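Long-range contacts in ATP-dependent Clp protease adapter protein CLPS1, chloroplastic (Arabidopsis thaliana, PDB 7D34), which acts as a small chloroplast adapter that modulates the ClpC chaperones and probably helps select substrates for the plastid Clp protease: residues Y5-H10 with I52-A57; K26-M31 with E60-Q65. All coordinates share one frame; numbering follows the deposited sequence.

Contact 1 of 2, residues Y5-H10 with I52-A57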
loop_
_atom_site.group_PDB
_atom_site.type_symbol
_atom_site.label_atom_id
_atom_site.label_comp_id
_atom_site.label_asym_id
_atom_site.label_seq_id
_atom_site.Cartn_x
_atom_site.Cartn_y
_atom_site.Cartn_z
ATOM N N TYR A 5 -10.227 5.090 7.920
ATOM C CA TYR A 5 -9.751 5.889 6.806
ATOM C C TYR A 5 -8.292 5.542 6.568
ATOM O O TYR A 5 -7.579 5.112 7.481
ATOM C CB TYR A 5 -9.879 7.391 7.075
ATOM C CG TYR A 5 -11.255 7.952 6.725
ATOM C CD1 TYR A 5 -11.430 8.814 5.646
ATOM C CD2 TYR A 5 -12.383 7.612 7.470
ATOM C CE1 TYR A 5 -12.689 9.334 5.329
ATOM C CE2 TYR A 5 -13.634 8.117 7.153
ATOM C CZ TYR A 5 -13.788 8.972 6.092
ATOM O OH TYR A 5 -15.052 9.445 5.809
ATOM N N ARG A 6 -7.853 5.733 5.329
ATOM C CA ARG A 6 -6.494 5.407 4.919
ATOM C C ARG A 6 -5.660 6.679 4.825
ATOM O O ARG A 6 -6.113 7.683 4.263
ATOM C CB ARG A 6 -6.514 4.688 3.571
ATOM C CG ARG A 6 -6.512 3.178 3.620
ATOM C CD ARG A 6 -7.608 2.559 2.755
ATOM N NE ARG A 6 -7.282 2.501 1.325
ATOM C CZ ARG A 6 -7.940 1.748 0.446
ATOM N NH1 ARG A 6 -7.600 1.748 -0.824
ATOM N NH2 ARG A 6 -8.917 0.956 0.849
ATOM N N VAL A 7 -4.471 6.651 5.434
ATOM C CA VAL A 7 -3.434 7.652 5.207
ATOM C C VAL A 7 -2.479 7.075 4.167
ATOM O O VAL A 7 -1.864 6.022 4.385
ATOM C CB VAL A 7 -2.698 8.028 6.506
ATOM C CG1 VAL A 7 -1.706 9.172 6.262
ATOM C CG2 VAL A 7 -3.679 8.433 7.618
ATOM N N ILE A 8 -2.369 7.764 3.042
ATOM C CA ILE A 8 -1.580 7.325 1.900
ATOM C C ILE A 8 -0.307 8.149 1.784
ATOM O O ILE A 8 -0.313 9.373 1.947
ATOM C CB ILE A 8 -2.409 7.416 0.603
ATOM C CG1 ILE A 8 -3.711 6.612 0.717
ATOM C CG2 ILE A 8 -1.588 6.921 -0.557
ATOM C CD1 ILE A 8 -3.543 5.121 0.760
ATOM N N LEU A 9 0.792 7.455 1.478
ATOM C CA LEU A 9 2.088 8.047 1.168
ATOM C C LEU A 9 2.328 7.851 -0.324
ATOM O O LEU A 9 2.273 6.722 -0.825
ATOM C CB LEU A 9 3.200 7.401 2.002
ATOM C CG LEU A 9 4.610 7.850 1.599
ATOM C CD1 LEU A 9 4.821 9.351 1.819
ATOM C CD2 LEU A 9 5.673 7.038 2.303
ATOM N N HIS A 10 2.531 8.952 -1.042
ATOM C CA HIS A 10 2.840 8.912 -2.462
ATOM C C HIS A 10 4.334 9.107 -2.709
ATOM O O HIS A 10 5.012 9.858 -2.000
ATOM C CB HIS A 10 2.051 9.996 -3.195
ATOM C CG HIS A 10 0.562 9.852 -3.103
ATOM N ND1 HIS A 10 -0.191 9.294 -4.114
ATOM C CD2 HIS A 10 -0.314 10.207 -2.132
ATOM C CE1 HIS A 10 -1.466 9.314 -3.772
ATOM N NE2 HIS A 10 -1.568 9.854 -2.569
ATOM N N ILE A 52 -1.097 4.070 7.468
ATOM C CA ILE A 52 -1.850 3.654 8.645
ATOM C C ILE A 52 -3.336 3.729 8.316
ATOM O O ILE A 52 -3.759 4.517 7.460
ATOM C CB ILE A 52 -1.505 4.532 9.866
ATOM C CG1 ILE A 52 -2.348 4.153 11.086
ATOM C CG2 ILE A 52 -1.656 6.000 9.507
ATOM C CD1 ILE A 52 -1.663 4.488 12.414
ATOM N N VAL A 53 -4.137 2.934 9.008
ATOM C CA VAL A 53 -5.587 3.005 8.924
ATOM C C VAL A 53 -6.070 3.466 10.293
ATOM O O VAL A 53 -5.731 2.860 11.316
ATOM C CB VAL A 53 -6.208 1.653 8.520
ATOM C CG1 VAL A 53 -7.733 1.803 8.394
ATOM C CG2 VAL A 53 -5.589 1.119 7.212
ATOM N N CYS A 54 -6.859 4.534 10.312
ATOM C CA CYS A 54 -7.273 5.173 11.551
ATOM C C CYS A 54 -8.552 5.948 11.264
ATOM O O CYS A 54 -9.009 6.044 10.119
ATOM C CB CYS A 54 -6.191 6.107 12.116
ATOM S SG CYS A 54 -5.386 7.159 10.911
ATOM N N ALA A 55 -9.120 6.507 12.327
ATOM C CA ALA A 55 -10.233 7.435 12.221
ATOM C C ALA A 55 -9.932 8.593 11.281
ATOM O O ALA A 55 -8.778 8.961 11.066
ATOM C CB ALA A 55 -10.568 7.961 13.609
ATOM N N GLN A 56 -11.010 9.196 10.769
ATOM C CA GLN A 56 -10.908 10.247 9.760
ATOM C C GLN A 56 -10.143 11.455 10.295
ATOM O O GLN A 56 -9.240 11.976 9.631
ATOM C CB GLN A 56 -12.314 10.647 9.302
ATOM C CG GLN A 56 -12.355 11.621 8.127
ATOM C CD GLN A 56 -13.791 11.994 7.749
ATOM O OE1 GLN A 56 -14.756 11.600 8.414
ATOM N NE2 GLN A 56 -13.934 12.759 6.680
ATOM N N ALA A 57 -10.508 11.929 11.487
ATOM C CA ALA A 57 -9.821 13.080 12.058
ATOM C C ALA A 57 -8.334 12.799 12.196
ATOM O O ALA A 57 -7.495 13.636 11.843
ATOM C CB ALA A 57 -10.415 13.440 13.421
#
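Tyr5 sets CG anti to its carbonyl carbon (chi1 -86°), and Gln56 sets CG anti to its backbone N (chi1 -173°) and stays extended beyond. The two side chains therefore run side by side in the same direction. Gln56 lies flat over one face of the phenol ring, its amide plane only 6° from the ring plane. Gln56 CG sits over the ring centre, 3.6 Å from the centroid of Tyr5, as a CH-pi contact. The amide carbon reaches further out, with Gln56 CD 3.4 Å from Tyr5 CZ. An alanine at Tyr5 would remove the ring under Gln56 and would probably leave the first turn of the helix less firmly tied to the sheet.

The backbones form an antiparallel pair of strands in the ClpS fold. Tyr5 and Cys54 are a hydrogen-bonded pair: Tyr5 N to Cys54 O is 2.7 Å, and Cys54 N to Tyr5 O is 3.0 Å. Val53 CA adds a CH...O contact to Tyr5 O at 3.2 Å. On the face that Tyr5 and Cys54 share, Val7 CG2 meets Ile52 CG2 at 3.7 Å and also touches Cys54 SG. This apolar side faces helix 56-68. On the other face, with Val53, Arg6 forms salt bridges with Glu76 of its own chain and Glu76 of the second subunit. Polar backbone contacts and an amide-on-ring stack together join the strand to the turn into the helix.

Contact 2 of 2, residues K26-M31 with E60-Q65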
loop_
_atom_site.group_PDB
_atom_site.type_symbol
_atom_site.label_atom_id
_atom_site.label_comp_id
_atom_site.label_asym_id
_atom_site.label_seq_id
_atom_site.Cartn_x
_atom_site.Cartn_y
_atom_site.Cartn_z
ATOM N N LYS A 26 8.739 9.885 12.915
ATOM C CA LYS A 26 8.478 11.065 13.727
ATOM C C LYS A 26 6.994 11.242 14.010
ATOM O O LYS A 26 6.589 11.387 15.169
ATOM C CB LYS A 26 9.027 12.317 13.039
ATOM C CG LYS A 26 8.840 13.571 13.905
ATOM C CD LYS A 26 9.754 14.757 13.539
ATOM C CE LYS A 26 9.250 15.486 12.300
ATOM N NZ LYS A 26 10.319 16.378 11.720
ATOM N N VAL A 27 6.167 11.239 12.961
ATOM C CA VAL A 27 4.786 11.695 13.097
ATOM C C VAL A 27 3.740 10.614 13.323
ATOM O O VAL A 27 2.662 10.931 13.849
ATOM C CB VAL A 27 4.373 12.562 11.891
ATOM C CG1 VAL A 27 5.304 13.774 11.812
ATOM C CG2 VAL A 27 4.400 11.809 10.574
ATOM N N ILE A 28 3.988 9.381 12.899
ATOM C CA ILE A 28 2.970 8.330 12.919
ATOM C C ILE A 28 3.089 7.579 14.237
ATOM O O ILE A 28 4.141 6.977 14.504
ATOM C CB ILE A 28 3.117 7.371 11.733
ATOM C CG1 ILE A 28 3.027 8.137 10.415
ATOM C CG2 ILE A 28 2.050 6.277 11.778
ATOM C CD1 ILE A 28 1.692 8.849 10.220
ATOM N N PRO A 29 2.053 7.583 15.080
ATOM C CA PRO A 29 2.112 6.820 16.330
ATOM C C PRO A 29 2.326 5.330 16.087
ATOM O O PRO A 29 1.756 4.742 15.163
ATOM C CB PRO A 29 0.746 7.091 16.974
ATOM C CG PRO A 29 0.223 8.359 16.306
ATOM C CD PRO A 29 0.777 8.311 14.922
ATOM N N GLY A 30 3.182 4.736 16.923
ATOM C CA GLY A 30 3.433 3.311 16.923
ATOM C C GLY A 30 4.360 2.825 15.840
ATOM O O GLY A 30 4.480 1.613 15.653
ATOM N N MET A 31 4.999 3.722 15.109
ATOM C CA MET A 31 5.716 3.323 13.907
ATOM C C MET A 31 7.109 2.798 14.234
ATOM O O MET A 31 7.890 3.445 14.938
ATOM C CB MET A 31 5.789 4.503 12.939
ATOM C CG MET A 31 6.618 4.270 11.695
ATOM S SD MET A 31 5.890 3.133 10.508
ATOM C CE MET A 31 4.438 4.031 10.157
ATOM N N GLU A 60 -6.535 12.729 8.772
ATOM C CA GLU A 60 -6.259 14.086 8.319
ATOM C C GLU A 60 -5.037 14.665 9.025
ATOM O O GLU A 60 -4.196 15.308 8.388
ATOM C CB GLU A 60 -7.485 14.979 8.562
ATOM C CG GLU A 60 -8.557 14.955 7.455
ATOM C CD GLU A 60 -7.988 15.291 6.076
ATOM O OE1 GLU A 60 -7.085 16.156 6.011
ATOM O OE2 GLU A 60 -8.433 14.708 5.055
ATOM N N GLN A 61 -4.926 14.452 10.344
ATOM C CA GLN A 61 -3.809 15.000 11.111
ATOM C C GLN A 61 -2.484 14.472 10.589
ATOM O O GLN A 61 -1.584 15.238 10.227
ATOM C CB GLN A 61 -3.979 14.644 12.588
ATOM C CG GLN A 61 -3.076 15.433 13.504
ATOM C CD GLN A 61 -3.091 14.935 14.952
ATOM O OE1 GLN A 61 -2.878 13.757 15.230
ATOM N NE2 GLN A 61 -3.347 15.847 15.881
ATOM N N HIS A 62 -2.384 13.156 10.490
ATOM C CA HIS A 62 -1.157 12.529 10.046
ATOM C C HIS A 62 -0.816 12.923 8.616
ATOM O O HIS A 62 0.356 13.158 8.300
ATOM C CB HIS A 62 -1.335 11.024 10.154
ATOM C CG HIS A 62 -1.531 10.553 11.554
ATOM N ND1 HIS A 62 -1.159 11.310 12.641
ATOM C CD2 HIS A 62 -2.049 9.406 12.050
ATOM C CE1 HIS A 62 -1.430 10.645 13.750
ATOM N NE2 HIS A 62 -1.979 9.490 13.418
ATOM N N CYS A 63 -1.824 13.026 7.739
ATOM C CA CYS A 63 -1.559 13.475 6.372
ATOM C C CYS A 63 -0.939 14.865 6.372
ATOM O O CYS A 63 0.021 15.124 5.638
ATOM C CB CYS A 63 -2.848 13.444 5.532
ATOM S SG CYS A 63 -2.776 14.195 3.845
ATOM N N MET A 64 -1.444 15.752 7.232
ATOM C CA MET A 64 -0.927 17.115 7.326
ATOM C C MET A 64 0.484 17.121 7.903
ATOM O O MET A 64 1.354 17.867 7.438
ATOM C CB MET A 64 -1.910 17.967 8.131
ATOM C CG MET A 64 -3.286 18.016 7.464
ATOM S SD MET A 64 -3.430 19.206 6.126
ATOM C CE MET A 64 -2.623 18.320 4.824
ATOM N N GLN A 65 0.727 16.297 8.920
ATOM C CA GLN A 65 2.056 16.206 9.508
ATOM C C GLN A 65 3.066 15.735 8.473
ATOM O O GLN A 65 4.151 16.312 8.357
ATOM C CB GLN A 65 2.003 15.264 10.710
ATOM C CG GLN A 65 1.409 15.917 11.962
ATOM C CD GLN A 65 0.922 14.881 12.962
ATOM O OE1 GLN A 65 0.848 13.684 12.645
ATOM N NE2 GLN A 65 0.597 15.330 14.183
#
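His62 lays its imidazole tip against the ring of Pro29, and the two meet end to end. Pro29 CD is 3.4 Å from His62 NE2 and about as far from CE1. The histidine has CG anti to its carbonyl carbon (chi1 -64°), which carries the ring off the helix toward the turn. A hydrogen bond within the helix limits its rotation: His62 ND1 donates to Gln65 OE1 at 3.1 Å, with an N-H...O angle of 156°. The acceptor lies near the imidazole plane, but the donor stands above the carbonyl plane of the amide. The bond is consistent with a proton on ND1.

The contact joins the end of helix 17-27 to the middle of helix 56-68 in the ClpS fold. Ile28 is the first residue to leave the helical path, and a type II beta turn runs from Ile28 to Met31. Gly30 holds the positive phi of this turn. Ile28 lies slantwise over the root of His62, bringing its CD1 to 3.7 Å from His62 CB. Val27 and Gln65 run alongside one another, head to tail. Val27 CB and CG1 pack on the aliphatic root of Gln65, with Val27 CG1 3.8 Å from Gln65 CB. The extended glutamine then carries its amide oxygen to the histidine. Further along, Asn69 accepts a hydrogen bond from Lys26 NZ and donates one to Gln65 O.

Contacts 1 and 2 share helix 56-68 and have centres about 9 Å apart. They meet directly. Cys54 SG of contact 1 is 4.2 Å from His62 CD2 of contact 2, and Ile52 CD1 is 4.2 Å from Ile28 CG2. Val7 CG1 also packs on Cys63 N, at 4.1 Å. One continuous packed layer thus runs from the sheet to the helix and on to the turn after helix 17-27. The segments alternate along the chain. The bound phenylalanine touches His10, at the far end of strand 5-10. The side chains of Val7 and Ile28 each lie about 12 Å from it, so the packing between the contacts is set back from the pocket and does not line it at these residues.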